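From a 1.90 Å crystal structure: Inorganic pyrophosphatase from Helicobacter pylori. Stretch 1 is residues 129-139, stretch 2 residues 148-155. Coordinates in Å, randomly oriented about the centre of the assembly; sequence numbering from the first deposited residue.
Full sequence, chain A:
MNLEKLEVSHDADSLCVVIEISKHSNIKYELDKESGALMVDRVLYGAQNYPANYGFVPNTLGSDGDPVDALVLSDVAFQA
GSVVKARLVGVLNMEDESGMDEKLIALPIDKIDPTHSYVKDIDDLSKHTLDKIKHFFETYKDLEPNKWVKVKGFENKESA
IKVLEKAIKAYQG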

ATOM      1  N   THR A 129      -8.719  -3.953 -21.626  1.00 26.51           N
ATOM      2  CA  THR A 129      -9.510  -3.488 -20.493  1.00 26.80           C
ATOM      3  C   THR A 129     -10.915  -4.080 -20.500  1.00 25.83           C
ATOM      4  O   THR A 129     -11.439  -4.477 -19.455  1.00 23.73           O
ATOM      5  N   LEU A 130     -11.525  -4.127 -21.680  1.00 24.68           N
ATOM      6  CA  LEU A 130     -12.865  -4.679 -21.827  1.00 25.61           C
ATOM      7  C   LEU A 130     -12.871  -6.164 -21.480  1.00 24.86           C
ATOM      8  O   LEU A 130     -13.752  -6.635 -20.760  1.00 24.06           O
ATOM      9  N   ASP A 131     -11.884  -6.900 -21.981  1.00 23.46           N
ATOM     10  CA  ASP A 131     -11.798  -8.328 -21.702  1.00 24.77           C
ATOM     11  C   ASP A 131     -11.582  -8.584 -20.214  1.00 21.98           C
ATOM     12  O   ASP A 131     -12.138  -9.529 -19.657  1.00 20.81           O
ATOM     13  N   LYS A 132     -10.766  -7.750 -19.572  1.00 20.55           N
ATOM     14  CA  LYS A 132     -10.493  -7.920 -18.143  1.00 21.21           C
ATOM     15  C   LYS A 132     -11.769  -7.716 -17.335  1.00 20.30           C
ATOM     16  O   LYS A 132     -12.057  -8.464 -16.401  1.00 19.91           O
ATOM     17  N   ILE A 133     -12.533  -6.692 -17.691  1.00 20.84           N
ATOM     18  CA  ILE A 133     -13.777  -6.415 -16.982  1.00 21.10           C
ATOM     19  C   ILE A 133     -14.781  -7.545 -17.175  1.00 22.35           C
ATOM     20  O   ILE A 133     -15.420  -8.006 -16.219  1.00 21.62           O
ATOM     21  N   LYS A 134     -14.914  -8.001 -18.415  1.00 22.94           N
ATOM     22  CA  LYS A 134     -15.845  -9.078 -18.731  1.00 24.55           C
ATOM     23  C   LYS A 134     -15.481 -10.367 -18.001  1.00 23.57           C
ATOM     24  O   LYS A 134     -16.344 -11.045 -17.443  1.00 22.69           O
ATOM     25  N   HIS A 135     -14.194 -10.693 -18.003  1.00 23.42           N
ATOM     26  CA  HIS A 135     -13.709 -11.901 -17.355  1.00 22.38           C
ATOM     27  C   HIS A 135     -13.905 -11.841 -15.837  1.00 21.10           C
ATOM     28  O   HIS A 135     -14.126 -12.865 -15.184  1.00 21.53           O
ATOM     29  N   PHE A 136     -13.834 -10.640 -15.275  1.00 20.49           N
ATOM     30  CA  PHE A 136     -14.030 -10.480 -13.838  1.00 20.86           C
ATOM     31  C   PHE A 136     -15.459 -10.855 -13.449  1.00 21.17           C
ATOM     32  O   PHE A 136     -15.686 -11.651 -12.534  1.00 21.07           O
ATOM     33  N   PHE A 137     -16.429 -10.281 -14.146  1.00 21.77           N
ATOM     34  CA  PHE A 137     -17.824 -10.572 -13.831  1.00 22.44           C
ATOM     35  C   PHE A 137     -18.169 -12.012 -14.173  1.00 23.41           C
ATOM     36  O   PHE A 137     -18.993 -12.644 -13.507  1.00 23.16           O
ATOM     37  N   GLU A 138     -17.514 -12.539 -15.197  1.00 23.21           N
ATOM     38  CA  GLU A 138     -17.761 -13.910 -15.612  1.00 26.05           C
ATOM     39  C   GLU A 138     -17.269 -14.932 -14.581  1.00 26.23           C
ATOM     40  O   GLU A 138     -17.785 -16.047 -14.522  1.00 26.96           O
ATOM     41  N   THR A 139     -16.298 -14.552 -13.751  1.00 23.40           N
ATOM     42  CA  THR A 139     -15.739 -15.497 -12.783  1.00 22.73           C
ATOM     43  C   THR A 139     -15.745 -15.148 -11.295  1.00 22.91           C
ATOM     44  O   THR A 139     -15.546 -16.031 -10.463  1.00 24.43           O
ATOM     45  N   TRP A 148     -24.111 -17.275 -10.103  1.00 32.06           N
ATOM     46  CA  TRP A 148     -23.330 -17.350 -11.331  1.00 32.13           C
ATOM     47  C   TRP A 148     -23.600 -16.149 -12.220  1.00 31.36           C
ATOM     48  O   TRP A 148     -24.610 -15.463 -12.061  1.00 31.09           O
ATOM     49  N   VAL A 149     -22.693 -15.902 -13.157  1.00 30.00           N
ATOM     50  CA  VAL A 149     -22.836 -14.781 -14.072  1.00 29.74           C
ATOM     51  C   VAL A 149     -22.432 -15.167 -15.488  1.00 30.59           C
ATOM     52  O   VAL A 149     -21.361 -15.734 -15.703  1.00 30.61           O
ATOM     53  N   LYS A 150     -23.304 -14.871 -16.447  1.00 29.20           N
ATOM     54  CA  LYS A 150     -23.020 -15.129 -17.853  1.00 31.35           C
ATOM     55  C   LYS A 150     -23.015 -13.768 -18.525  1.00 30.21           C
ATOM     56  O   LYS A 150     -24.067 -13.158 -18.706  1.00 29.25           O
ATOM     57  N   VAL A 151     -21.831 -13.287 -18.888  1.00 29.24           N
ATOM     58  CA  VAL A 151     -21.709 -11.986 -19.528  1.00 28.83           C
ATOM     59  C   VAL A 151     -22.085 -12.046 -21.002  1.00 29.33           C
ATOM     60  O   VAL A 151     -21.639 -12.935 -21.727  1.00 30.27           O
ATOM     61  N   LYS A 152     -22.905 -11.101 -21.452  1.00 28.58           N
ATOM     62  CA  LYS A 152     -23.313 -11.081 -22.851  1.00 29.94           C
ATOM     63  C   LYS A 152     -22.318 -10.278 -23.680  1.00 30.31           C
ATOM     64  O   LYS A 152     -21.775 -10.775 -24.664  1.00 31.48           O
ATOM     65  N   GLY A 153     -22.078  -9.036 -23.268  1.00 27.84           N
ATOM     66  CA  GLY A 153     -21.151  -8.186 -23.992  1.00 28.18           C
ATOM     67  C   GLY A 153     -21.410  -6.721 -23.715  1.00 26.21           C
ATOM     68  O   GLY A 153     -22.305  -6.384 -22.939  1.00 27.28           O
ATOM     69  N   PHE A 154     -20.625  -5.848 -24.341  1.00 24.28           N
ATOM     70  CA  PHE A 154     -20.779  -4.409 -24.160  1.00 23.39           C
ATOM     71  C   PHE A 154     -21.575  -3.765 -25.288  1.00 23.93           C
ATOM     72  O   PHE A 154     -21.556  -4.238 -26.424  1.00 25.31           O
ATOM     73  N   GLU A 155     -22.264  -2.675 -24.966  1.00 23.24           N
ATOM     74  CA  GLU A 155     -23.013  -1.910 -25.955  1.00 24.86           C
ATOM     75  C   GLU A 155     -22.511  -0.478 -25.820  1.00 25.37           C
ATOM     76  O   GLU A 155     -21.948  -0.116 -24.784  1.00 24.23           O
TER

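The most unusual feature of this contact is that a glutamate side chain accepts a hydrogen bond from a backbone amide of the strand. Val151 N donates a hydrogen bond to Glu138 OE2 at 2.7 Å, with an N-H...acceptor angle of 159°. The CA-to-CB bond of Glu138 points sideways; chi1 is t and chi2 is off-well at 112°, and the end of the side chain comes nearer the strand. The same OE2 lies 3.5 Å from Val151 CB, so the polar link sits directly beside the apolar packing.

The rest of the interface illustrates a general principle: a strand packed along a helix turns alternate residues toward it, until an irregularity shifts the phase. Helix 129-139 and strand 149-155 run nearly antiparallel, at 153°, and their axes approach to 7.0 Å. Val149 and Val151 point toward the helix, while Lys150 and Lys152 point away. The alternation breaks at Gly153, so that Phe154 points toward the helix, out of the earlier phase. The glycine's phi of 158° and psi of -179° would jam a CB against the carbonyl oxygen of the residue before; the backbone alone calls for glycine here.

Phe154, chi1 m, has the largest area covered by the other stretch. Leu130 covers one face of its ring in a CH-pi contact, with Leu130 CG 4.0 Å from the centroid of the Phe154 ring and 16° off the normal. Leu130 points toward the strand with an off-well chi1 of -97° and chi2 p. At the ring edge, near its plane, Ile133 CG2 comes within 4.0 Å of Phe154 CZ; Ile133 adopts m and t for its two chi angles.

One turn after Leu130, Lys134 uses its aliphatic portion as packing material. With chi1 t, Lys134 CG approaches Val151 CG1 at 3.6 Å. Val151, chi1 t, also sets CG2 against the helix, 3.6 Å from Lys134 O and 4.0 Å from Phe137 CB. Phe137, chi1 m, starts sideways, but the end of its side chain leads away from the strand, leaving CB as its nearest side-chain atom to the valines.

Toward the end of the helical stretch the backbones draw together, with the CA atoms of Glu138 and Val149 5.4 Å apart. Val149, chi1 t, packs tightly against the helix backbone, its CB 3.1 Å from Phe137 O. A water adds a looser link here: it lies within hydrogen-bonding reach of Glu138 O, at 3.3 Å, and accepts a weak hydrogen bond from Val149 N at 3.4 Å.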

ATOM      1  CB  THR A 129      -9.616  -1.957 -20.483  1.00 27.76           C
ATOM      2  OG1 THR A 129      -8.301  -1.390 -20.502  1.00 28.31           O
ATOM      3  CG2 THR A 129     -10.338  -1.484 -19.227  1.00 29.57           C
ATOM      4  CB  LEU A 130     -13.367  -4.466 -23.261  1.00 27.08           C
ATOM      5  CG  LEU A 130     -14.280  -3.258 -23.512  1.00 31.31           C
ATOM      6  CD1 LEU A 130     -13.796  -2.050 -22.747  1.00 31.40           C
ATOM      7  CD2 LEU A 130     -14.347  -2.975 -25.011  1.00 29.91           C
ATOM      8  CB  ASP A 131     -10.648  -8.974 -22.480  1.00 28.05           C
ATOM      9  CG  ASP A 131     -10.886  -8.995 -23.980  1.00 31.92           C
ATOM     10  OD1 ASP A 131     -12.058  -8.936 -24.403  1.00 33.34           O
ATOM     11  OD2 ASP A 131      -9.893  -9.092 -24.729  1.00 35.84           O
ATOM     12  CB  LYS A 132      -9.418  -6.930 -17.663  1.00 20.56           C
ATOM     13  CG  LYS A 132      -9.149  -7.002 -16.147  1.00 23.91           C
ATOM     14  CD  LYS A 132      -8.136  -5.959 -15.665  1.00 25.87           C
ATOM     15  CE  LYS A 132      -6.725  -6.240 -16.159  1.00 28.25           C
ATOM     16  NZ  LYS A 132      -5.721  -5.264 -15.608  1.00 30.34           N
ATOM     17  CB  ILE A 133     -14.394  -5.091 -17.455  1.00 19.77           C
ATOM     18  CG1 ILE A 133     -13.509  -3.932 -16.988  1.00 22.25           C
ATOM     19  CG2 ILE A 133     -15.828  -4.964 -16.940  1.00 20.75           C
ATOM     20  CD1 ILE A 133     -13.947  -2.573 -17.466  1.00 24.17           C
ATOM     21  CB  LYS A 134     -15.869  -9.321 -20.248  1.00 27.60           C
ATOM     22  CG  LYS A 134     -16.626 -10.573 -20.681  1.00 32.89           C
ATOM     23  CD  LYS A 134     -17.144 -10.451 -22.118  1.00 36.23           C
ATOM     24  CE  LYS A 134     -16.028 -10.252 -23.128  1.00 40.20           C
ATOM     25  NZ  LYS A 134     -16.563 -10.017 -24.508  1.00 40.67           N
ATOM     26  CB  HIS A 135     -12.235 -12.106 -17.720  1.00 23.32           C
ATOM     27  CG  HIS A 135     -11.588 -13.246 -17.003  1.00 23.21           C
ATOM     28  ND1 HIS A 135     -10.845 -13.076 -15.855  1.00 23.97           N
ATOM     29  CD2 HIS A 135     -11.603 -14.578 -17.248  1.00 22.70           C
ATOM     30  CE1 HIS A 135     -10.433 -14.254 -15.421  1.00 23.63           C
ATOM     31  NE2 HIS A 135     -10.879 -15.182 -16.249  1.00 22.76           N
ATOM     32  CB  PHE A 136     -13.767  -9.038 -13.409  1.00 20.41           C
ATOM     33  CG  PHE A 136     -14.122  -8.767 -11.977  1.00 20.38           C
ATOM     34  CD1 PHE A 136     -13.266  -9.151 -10.949  1.00 21.46           C
ATOM     35  CD2 PHE A 136     -15.325  -8.149 -11.654  1.00 21.83           C
ATOM     36  CE1 PHE A 136     -13.603  -8.922  -9.616  1.00 21.98           C
ATOM     37  CE2 PHE A 136     -15.675  -7.915 -10.324  1.00 22.63           C
ATOM     38  CZ  PHE A 136     -14.810  -8.303  -9.301  1.00 23.62           C
ATOM     39  CB  PHE A 137     -18.734  -9.588 -14.568  1.00 22.49           C
ATOM     40  CG  PHE A 137     -18.738  -8.217 -13.958  1.00 22.85           C
ATOM     41  CD1 PHE A 137     -19.382  -7.988 -12.744  1.00 23.53           C
ATOM     42  CD2 PHE A 137     -18.059  -7.166 -14.565  1.00 21.57           C
ATOM     43  CE1 PHE A 137     -19.345  -6.735 -12.138  1.00 23.75           C
ATOM     44  CE2 PHE A 137     -18.015  -5.909 -13.967  1.00 22.74           C
ATOM     45  CZ  PHE A 137     -18.662  -5.693 -12.748  1.00 24.66           C
ATOM     46  CB  GLU A 138     -17.073 -14.172 -16.950  1.00 27.69           C
ATOM     47  CG  GLU A 138     -17.677 -15.304 -17.745  1.00 35.07           C
ATOM     48  CD  GLU A 138     -18.364 -14.809 -19.006  1.00 39.04           C
ATOM     49  OE1 GLU A 138     -17.651 -14.383 -19.951  1.00 39.93           O
ATOM     50  OE2 GLU A 138     -19.613 -14.831 -19.049  1.00 39.23           O
ATOM     51  CB  THR A 139     -14.270 -15.805 -13.128  1.00 23.09           C
ATOM     52  OG1 THR A 139     -13.485 -14.610 -12.981  1.00 22.24           O
ATOM     53  CG2 THR A 139     -14.146 -16.317 -14.549  1.00 21.82           C
ATOM     54  CB  TRP A 148     -23.659 -18.631 -12.105  1.00 33.04           C
ATOM     55  CG  TRP A 148     -25.137 -18.838 -12.349  1.00 34.67           C
ATOM     56  CD1 TRP A 148     -26.007 -19.534 -11.561  1.00 35.63           C
ATOM     57  CD2 TRP A 148     -25.913 -18.311 -13.436  1.00 34.52           C
ATOM     58  NE1 TRP A 148     -27.279 -19.476 -12.090  1.00 35.46           N
ATOM     59  CE2 TRP A 148     -27.248 -18.730 -13.240  1.00 34.59           C
ATOM     60  CE3 TRP A 148     -25.611 -17.525 -14.556  1.00 33.56           C
ATOM     61  CZ2 TRP A 148     -28.279 -18.387 -14.119  1.00 35.00           C
ATOM     62  CZ3 TRP A 148     -26.635 -17.184 -15.432  1.00 33.97           C
ATOM     63  CH2 TRP A 148     -27.956 -17.617 -15.206  1.00 34.32           C
ATOM     64  CB  VAL A 149     -21.952 -13.579 -13.648  1.00 29.34           C
ATOM     65  CG1 VAL A 149     -22.156 -12.421 -14.619  1.00 29.66           C
ATOM     66  CG2 VAL A 149     -22.296 -13.144 -12.230  1.00 30.22           C
ATOM     67  CB  LYS A 150     -24.101 -16.001 -18.497  1.00 33.89           C
ATOM     68  CG  LYS A 150     -24.115 -17.458 -18.058  1.00 38.53           C
ATOM     69  CD  LYS A 150     -25.194 -18.220 -18.829  1.00 41.07           C
ATOM     70  CE  LYS A 150     -25.194 -19.707 -18.500  1.00 44.63           C
ATOM     71  NZ  LYS A 150     -25.608 -19.996 -17.093  1.00 46.12           N
ATOM     72  CB  VAL A 151     -20.266 -11.453 -19.411  1.00 28.76           C
ATOM     73  CG1 VAL A 151     -20.174 -10.072 -20.028  1.00 28.89           C
ATOM     74  CG2 VAL A 151     -19.843 -11.421 -17.953  1.00 26.79           C
ATOM     75  CB  LYS A 152     -24.711 -10.474 -22.995  1.00 31.23           C
ATOM     76  CG  LYS A 152     -25.768 -11.141 -22.128  1.00 33.90           C
ATOM     77  CD  LYS A 152     -25.869 -12.637 -22.402  1.00 34.26           C
ATOM     78  CE  LYS A 152     -26.882 -13.285 -21.477  1.00 37.03           C
ATOM     79  NZ  LYS A 152     -26.929 -14.764 -21.636  1.00 37.34           N
ATOM     80  CB  PHE A 154     -19.417  -3.713 -24.123  1.00 22.94           C
ATOM     81  CG  PHE A 154     -18.566  -4.089 -22.948  1.00 23.77           C
ATOM     82  CD1 PHE A 154     -17.763  -5.221 -22.986  1.00 24.57           C
ATOM     83  CD2 PHE A 154     -18.549  -3.291 -21.809  1.00 24.06           C
ATOM     84  CE1 PHE A 154     -16.950  -5.557 -21.904  1.00 25.96           C
ATOM     85  CE2 PHE A 154     -17.742  -3.616 -20.721  1.00 24.96           C
ATOM     86  CZ  PHE A 154     -16.939  -4.749 -20.770  1.00 25.31           C
ATOM     87  CB  GLU A 155     -24.516  -1.995 -25.694  1.00 25.60           C
ATOM     88  CG  GLU A 155     -25.014  -3.430 -25.670  1.00 29.25           C
ATOM     89  CD  GLU A 155     -26.481  -3.557 -26.013  1.00 31.33           C
ATOM     90  OE1 GLU A 155     -27.278  -2.704 -25.572  1.00 32.28           O
ATOM     91  OE2 GLU A 155     -26.840  -4.526 -26.715  1.00 33.05           O
TER
HETATM   92  O   HOH W   1     -19.881 -17.717 -12.637  1.00 34.92           O